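PDB 4E3E: beta-methylmalyl-CoA dehydratase from Chloroflexus aurantiacus, which catalyses the reversible dehydration of beta-methylmalyl-CoA to mesaconyl-CoA, a step of the glyoxylate assimilation cycle that produces pyruvate. Local coordinates for residues F14-I28 and Y100-L114. Residues are numbered along the deposited sequence; the frame is centred on the assembly and turned at random.
Sequences FRLGQTIVHATPRTI and YPGDTLSTTSKVIGL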
loop_
_atom_site.group_PDB
_atom_site.type_symbol
_atom_site.label_atom_id
_atom_site.label_comp_id
_atom_site.label_asym_id
_atom_site.label_seq_id
_atom_site.Cartn_x
_atom_site.Cartn_y
_atom_site.Cartn_z
ATOM N N PHE A 14 -33.897 9.595 -10.112
ATOM C CA PHE A 14 -34.140 8.161 -10.011
ATOM C C PHE A 14 -35.540 7.764 -10.464
ATOM O O PHE A 14 -36.506 8.490 -10.236
ATOM C CB PHE A 14 -33.883 7.665 -8.586
ATOM C CG PHE A 14 -32.432 7.691 -8.183
ATOM C CD1 PHE A 14 -31.520 6.779 -8.734
ATOM C CD2 PHE A 14 -31.973 8.618 -7.245
ATOM C CE1 PHE A 14 -30.177 6.804 -8.360
ATOM C CE2 PHE A 14 -30.637 8.645 -6.868
ATOM C CZ PHE A 14 -29.736 7.737 -7.421
ATOM N N ARG A 15 -35.633 6.611 -11.118
ATOM C CA ARG A 15 -36.917 6.060 -11.527
ATOM C C ARG A 15 -37.100 4.664 -10.955
ATOM O O ARG A 15 -36.215 3.811 -11.089
ATOM C CB ARG A 15 -37.039 6.021 -13.052
ATOM C CG ARG A 15 -37.144 7.387 -13.713
ATOM C CD ARG A 15 -38.385 8.142 -13.259
ATOM N NE ARG A 15 -38.467 9.473 -13.854
ATOM C CZ ARG A 15 -37.844 10.555 -13.388
ATOM N NH1 ARG A 15 -37.079 10.483 -12.306
ATOM N NH2 ARG A 15 -37.991 11.717 -14.013
ATOM N N LEU A 16 -38.249 4.434 -10.318
ATOM C CA LEU A 16 -38.580 3.115 -9.798
ATOM C C LEU A 16 -38.420 2.062 -10.889
ATOM O O LEU A 16 -38.941 2.213 -11.988
ATOM C CB LEU A 16 -40.011 3.074 -9.248
ATOM C CG LEU A 16 -40.402 1.724 -8.629
ATOM C CD1 LEU A 16 -39.570 1.461 -7.377
ATOM C CD2 LEU A 16 -41.891 1.652 -8.325
ATOM N N GLY A 17 -37.689 1.004 -10.579
ATOM C CA GLY A 17 -37.484 -0.081 -11.528
ATOM C C GLY A 17 -36.328 0.100 -12.503
ATOM O O GLY A 17 -36.036 -0.812 -13.280
ATOM N N GLN A 18 -35.665 1.254 -12.493
ATOM C CA GLN A 18 -34.523 1.437 -13.417
ATOM C C GLN A 18 -33.317 0.589 -13.001
ATOM O O GLN A 18 -33.019 0.455 -11.806
ATOM C CB GLN A 18 -34.124 2.915 -13.575
ATOM C CG GLN A 18 -33.195 3.446 -12.493
ATOM C CD GLN A 18 -32.731 4.870 -12.744
ATOM O OE1 GLN A 18 -33.051 5.778 -11.975
ATOM N NE2 GLN A 18 -31.968 5.072 -13.816
ATOM N N THR A 19 -32.649 0.008 -13.993
ATOM C CA THR A 19 -31.410 -0.724 -13.773
ATOM C C THR A 19 -30.236 0.129 -14.240
ATOM O O THR A 19 -30.227 0.612 -15.374
ATOM C CB THR A 19 -31.413 -2.067 -14.522
ATOM O OG1 THR A 19 -32.494 -2.860 -14.030
ATOM C CG2 THR A 19 -30.108 -2.829 -14.287
ATOM N N ILE A 20 -29.264 0.326 -13.351
ATOM C CA ILE A 20 -28.052 1.045 -13.678
ATOM C C ILE A 20 -26.881 0.068 -13.780
ATOM O O ILE A 20 -26.593 -0.680 -12.829
ATOM C CB ILE A 20 -27.727 2.115 -12.620
ATOM C CG1 ILE A 20 -28.907 3.096 -12.464
ATOM C CG2 ILE A 20 -26.435 2.844 -12.984
ATOM C CD1 ILE A 20 -28.790 4.016 -11.272
ATOM N N VAL A 21 -26.219 0.072 -14.936
ATOM C CA VAL A 21 -25.011 -0.732 -15.144
ATOM C C VAL A 21 -23.800 0.144 -14.829
ATOM O O VAL A 21 -23.547 1.112 -15.528
ATOM C CB VAL A 21 -24.925 -1.287 -16.591
ATOM C CG1 VAL A 21 -23.627 -2.073 -16.793
ATOM C CG2 VAL A 21 -26.137 -2.158 -16.894
ATOM N N HIS A 22 -23.094 -0.174 -13.767
ATOM C CA HIS A 22 -21.982 0.609 -13.312
ATOM C C HIS A 22 -20.713 0.452 -14.091
ATOM O O HIS A 22 -20.421 -0.592 -14.623
ATOM C CB HIS A 22 -21.746 0.377 -11.824
ATOM C CG HIS A 22 -22.961 0.599 -10.971
ATOM N ND1 HIS A 22 -23.501 1.782 -10.809
ATOM C CD2 HIS A 22 -23.729 -0.268 -10.253
ATOM C CE1 HIS A 22 -24.546 1.693 -10.021
ATOM N NE2 HIS A 22 -24.693 0.442 -9.681
ATOM N N ALA A 23 -19.914 1.488 -14.099
ATOM C CA ALA A 23 -18.638 1.480 -14.757
ATOM C C ALA A 23 -17.551 0.724 -14.011
ATOM O O ALA A 23 -17.702 0.387 -12.879
ATOM C CB ALA A 23 -18.197 2.895 -15.020
ATOM N N THR A 24 -16.435 0.517 -14.671
ATOM C CA THR A 24 -15.244 0.036 -14.030
ATOM C C THR A 24 -15.265 -1.312 -13.395
ATOM O O THR A 24 -15.076 -1.451 -12.236
ATOM C CB THR A 24 -14.797 1.026 -12.944
ATOM O OG1 THR A 24 -15.134 2.325 -13.350
ATOM C CG2 THR A 24 -13.347 0.946 -12.723
ATOM N N PRO A 25 -15.461 -2.326 -14.200
ATOM C CA PRO A 25 -15.301 -3.686 -13.744
ATOM C C PRO A 25 -13.881 -3.899 -13.262
ATOM O O PRO A 25 -12.970 -3.305 -13.745
ATOM C CB PRO A 25 -15.577 -4.502 -14.982
ATOM C CG PRO A 25 -15.338 -3.610 -16.094
ATOM C CD PRO A 25 -15.642 -2.234 -15.637
ATOM N N ARG A 26 -13.728 -4.698 -12.230
ATOM C CA ARG A 26 -12.496 -4.759 -11.521
ATOM C C ARG A 26 -11.938 -6.137 -11.303
ATOM O O ARG A 26 -12.501 -6.894 -10.585
ATOM C CB ARG A 26 -12.743 -4.118 -10.171
ATOM C CG ARG A 26 -11.580 -4.184 -9.235
ATOM C CD ARG A 26 -10.571 -3.129 -9.572
ATOM N NE ARG A 26 -9.969 -2.569 -8.392
ATOM C CZ ARG A 26 -9.094 -3.200 -7.650
ATOM N NH1 ARG A 26 -8.706 -4.395 -7.995
ATOM N NH2 ARG A 26 -8.611 -2.629 -6.591
ATOM N N THR A 27 -10.778 -6.409 -11.869
ATOM C CA THR A 27 -10.043 -7.649 -11.612
ATOM C C THR A 27 -9.372 -7.533 -10.252
ATOM O O THR A 27 -8.668 -6.551 -9.979
ATOM C CB THR A 27 -8.990 -7.923 -12.695
ATOM O OG1 THR A 27 -9.641 -8.021 -13.957
ATOM C CG2 THR A 27 -8.229 -9.221 -12.418
ATOM N N ILE A 28 -9.608 -8.525 -9.397
ATOM C CA ILE A 28 -9.057 -8.512 -8.052
ATOM C C ILE A 28 -7.817 -9.392 -8.003
ATOM O O ILE A 28 -7.840 -10.562 -8.449
ATOM C CB ILE A 28 -10.111 -8.920 -7.003
ATOM C CG1 ILE A 28 -11.313 -7.966 -7.067
ATOM C CG2 ILE A 28 -9.512 -8.891 -5.600
ATOM C CD1 ILE A 28 -12.469 -8.377 -6.166
ATOM N N TYR A 100 -11.793 -15.411 -6.061
ATOM C CA TYR A 100 -10.370 -15.704 -5.985
ATOM C C TYR A 100 -9.563 -14.610 -6.701
ATOM O O TYR A 100 -10.108 -13.929 -7.585
ATOM C CB TYR A 100 -10.090 -17.048 -6.670
ATOM C CG TYR A 100 -10.671 -18.262 -5.961
ATOM C CD1 TYR A 100 -10.173 -18.677 -4.720
ATOM C CD2 TYR A 100 -11.697 -19.011 -6.545
ATOM C CE1 TYR A 100 -10.689 -19.792 -4.076
ATOM C CE2 TYR A 100 -12.221 -20.135 -5.911
ATOM C CZ TYR A 100 -11.712 -20.521 -4.678
ATOM O OH TYR A 100 -12.220 -21.620 -4.030
ATOM N N PRO A 101 -8.263 -14.441 -6.346
ATOM C CA PRO A 101 -7.394 -13.566 -7.154
ATOM C C PRO A 101 -7.505 -13.923 -8.625
ATOM O O PRO A 101 -7.495 -15.122 -8.965
ATOM C CB PRO A 101 -5.976 -13.919 -6.653
ATOM C CG PRO A 101 -6.185 -14.378 -5.227
ATOM C CD PRO A 101 -7.532 -15.062 -5.211
ATOM N N GLY A 102 -7.614 -12.908 -9.484
ATOM C CA GLY A 102 -7.762 -13.134 -10.920
ATOM C C GLY A 102 -9.193 -13.000 -11.409
ATOM O O GLY A 102 -9.424 -12.850 -12.606
ATOM N N ASP A 103 -10.159 -13.067 -10.491
ATOM C CA ASP A 103 -11.575 -12.893 -10.845
ATOM C C ASP A 103 -11.883 -11.432 -11.100
ATOM O O ASP A 103 -11.238 -10.553 -10.521
ATOM C CB ASP A 103 -12.502 -13.426 -9.739
ATOM C CG ASP A 103 -12.514 -14.952 -9.661
ATOM O OD1 ASP A 103 -11.987 -15.609 -10.590
ATOM O OD2 ASP A 103 -13.057 -15.492 -8.666
ATOM N N THR A 104 -12.880 -11.187 -11.947
ATOM C CA THR A 104 -13.302 -9.832 -12.277
ATOM C C THR A 104 -14.767 -9.584 -11.924
ATOM O O THR A 104 -15.659 -10.316 -12.360
ATOM C CB THR A 104 -13.054 -9.543 -13.765
ATOM O OG1 THR A 104 -11.670 -9.795 -14.048
ATOM C CG2 THR A 104 -13.410 -8.082 -14.128
ATOM N N LEU A 105 -15.004 -8.522 -11.158
ATOM C CA LEU A 105 -16.345 -8.192 -10.688
ATOM C C LEU A 105 -16.927 -6.997 -11.436
ATOM O O LEU A 105 -16.240 -5.998 -11.687
ATOM C CB LEU A 105 -16.345 -7.919 -9.173
ATOM C CG LEU A 105 -15.738 -8.981 -8.233
ATOM C CD1 LEU A 105 -16.038 -8.645 -6.781
ATOM C CD2 LEU A 105 -16.197 -10.409 -8.554
ATOM N N SER A 106 -18.194 -7.123 -11.811
ATOM C CA SER A 106 -18.974 -5.984 -12.290
ATOM C C SER A 106 -20.278 -5.895 -11.504
ATOM O O SER A 106 -20.778 -6.900 -10.982
ATOM C CB SER A 106 -19.225 -6.062 -13.793
ATOM O OG SER A 106 -19.420 -7.392 -14.198
ATOM N N THR A 107 -20.816 -4.687 -11.420
ATOM C CA THR A 107 -21.947 -4.415 -10.546
ATOM C C THR A 107 -23.077 -3.722 -11.312
ATOM O O THR A 107 -22.843 -2.903 -12.212
ATOM C CB THR A 107 -21.504 -3.602 -9.308
ATOM O OG1 THR A 107 -20.415 -4.281 -8.670
ATOM C CG2 THR A 107 -22.657 -3.472 -8.284
ATOM N N THR A 108 -24.308 -4.086 -10.975
ATOM C CA THR A 108 -25.475 -3.376 -11.483
ATOM C C THR A 108 -26.358 -3.115 -10.292
ATOM O O THR A 108 -26.339 -3.891 -9.333
ATOM C CB THR A 108 -26.261 -4.207 -12.506
ATOM O OG1 THR A 108 -26.797 -5.351 -11.844
ATOM C CG2 THR A 108 -25.362 -4.671 -13.645
ATOM N N SER A 109 -27.110 -2.019 -10.343
ATOM C CA SER A 109 -28.074 -1.673 -9.299
ATOM C C SER A 109 -29.457 -1.428 -9.896
ATOM O O SER A 109 -29.586 -0.836 -10.977
ATOM C CB SER A 109 -27.638 -0.420 -8.526
ATOM O OG SER A 109 -26.455 -0.676 -7.795
ATOM N N LYS A 110 -30.484 -1.877 -9.181
ATOM C CA LYS A 110 -31.862 -1.609 -9.553
ATOM C C LYS A 110 -32.544 -0.767 -8.477
ATOM O O LYS A 110 -32.405 -1.046 -7.297
ATOM C CB LYS A 110 -32.616 -2.917 -9.726
ATOM C CG LYS A 110 -34.034 -2.738 -10.233
ATOM C CD LYS A 110 -34.679 -4.104 -10.370
ATOM C CE LYS A 110 -35.563 -4.138 -11.565
ATOM N NZ LYS A 110 -37.003 -4.208 -11.189
ATOM N N VAL A 111 -33.279 0.262 -8.888
ATOM C CA VAL A 111 -34.058 1.056 -7.945
ATOM C C VAL A 111 -35.337 0.293 -7.593
ATOM O O VAL A 111 -36.152 -0.024 -8.475
ATOM C CB VAL A 111 -34.390 2.453 -8.500
ATOM C CG1 VAL A 111 -35.205 3.252 -7.491
ATOM C CG2 VAL A 111 -33.113 3.193 -8.864
ATOM N N ILE A 112 -35.493 -0.014 -6.306
ATOM C CA ILE A 112 -36.632 -0.794 -5.820
ATOM C C ILE A 112 -37.472 -0.002 -4.828
ATOM O O ILE A 112 -38.451 -0.513 -4.292
ATOM C CB ILE A 112 -36.189 -2.129 -5.168
ATOM C CG1 ILE A 112 -35.304 -1.879 -3.926
ATOM C CG2 ILE A 112 -35.521 -3.033 -6.201
ATOM C CD1 ILE A 112 -35.112 -3.099 -3.039
ATOM N N GLY A 113 -37.082 1.244 -4.577
ATOM C CA GLY A 113 -37.826 2.089 -3.657
ATOM C C GLY A 113 -37.440 3.548 -3.734
ATOM O O GLY A 113 -36.276 3.873 -3.974
ATOM N N LEU A 114 -38.433 4.415 -3.538
ATOM C CA LEU A 114 -38.240 5.859 -3.465
ATOM C C LEU A 114 -39.188 6.463 -2.436
ATOM O O LEU A 114 -40.361 6.084 -2.370
ATOM C CB LEU A 114 -38.509 6.520 -4.825
ATOM C CG LEU A 114 -37.586 6.268 -6.022
ATOM C CD1 LEU A 114 -38.162 6.887 -7.296
ATOM C CD2 LEU A 114 -36.188 6.798 -5.732
HETATM O O HOH W 1 -18.858 -2.338 -12.107
#
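Ser109 OG is gripped by two groups, His22 NE2 at 2.8 Å and the hydroxyl of Ser129 on strand 122-132. The setting is a hot-dog fold, in which an antiparallel sheet wraps a long central helix, here 65-80; strand 19-27 is the outermost of the sheet within this chain. The His22 bond is nearly straight (169°), and the hydroxyl meets the imidazole at its edge, in the ring plane. Because chi1 of His22 (-54°) sets CG beside the backbone N, the ring reaches across to strand 104-114, where CD2 approaches Thr107 O at 3.4 Å; Asp79 of helix 65-80 takes ND1, so both ring nitrogens are engaged. Replacing His22 by alanine would probably take from Asp79 its bond to the ring and leave Ser109 OG with Ser129 but without its link to the 14-28 segment.

The pairing with strand 104-114 is antiparallel, the axis of 19-21 approaching that of 104-114 to 4.6 Å at 160°, and it runs in two pieces whose register differs by two residues. Between them the chain loops away through Ala23 and Thr24, and a water spans the gap from Ala23 O to Thr107 N.

Beyond this loop, Ile28 CD1 meets Leu105 CD1 at 3.6 Å on the side facing the helix, where Ile28 also touches Ile71. At the other end, the type II turn Arg15-Gln18 folds over Val111: CG2 packs on Gln18 CG, while CB lies 3.4 Å from Arg15 O. Gln18 OE1 braces this turn by accepting Arg15 N.

The sheet's other face carries Thr27 and Thr104, whose OG1 atoms lie 2.7 Å apart in a hydrogen bond; Thr27 OG1 also accepts from the backbone N of Thr50 of the second subunit.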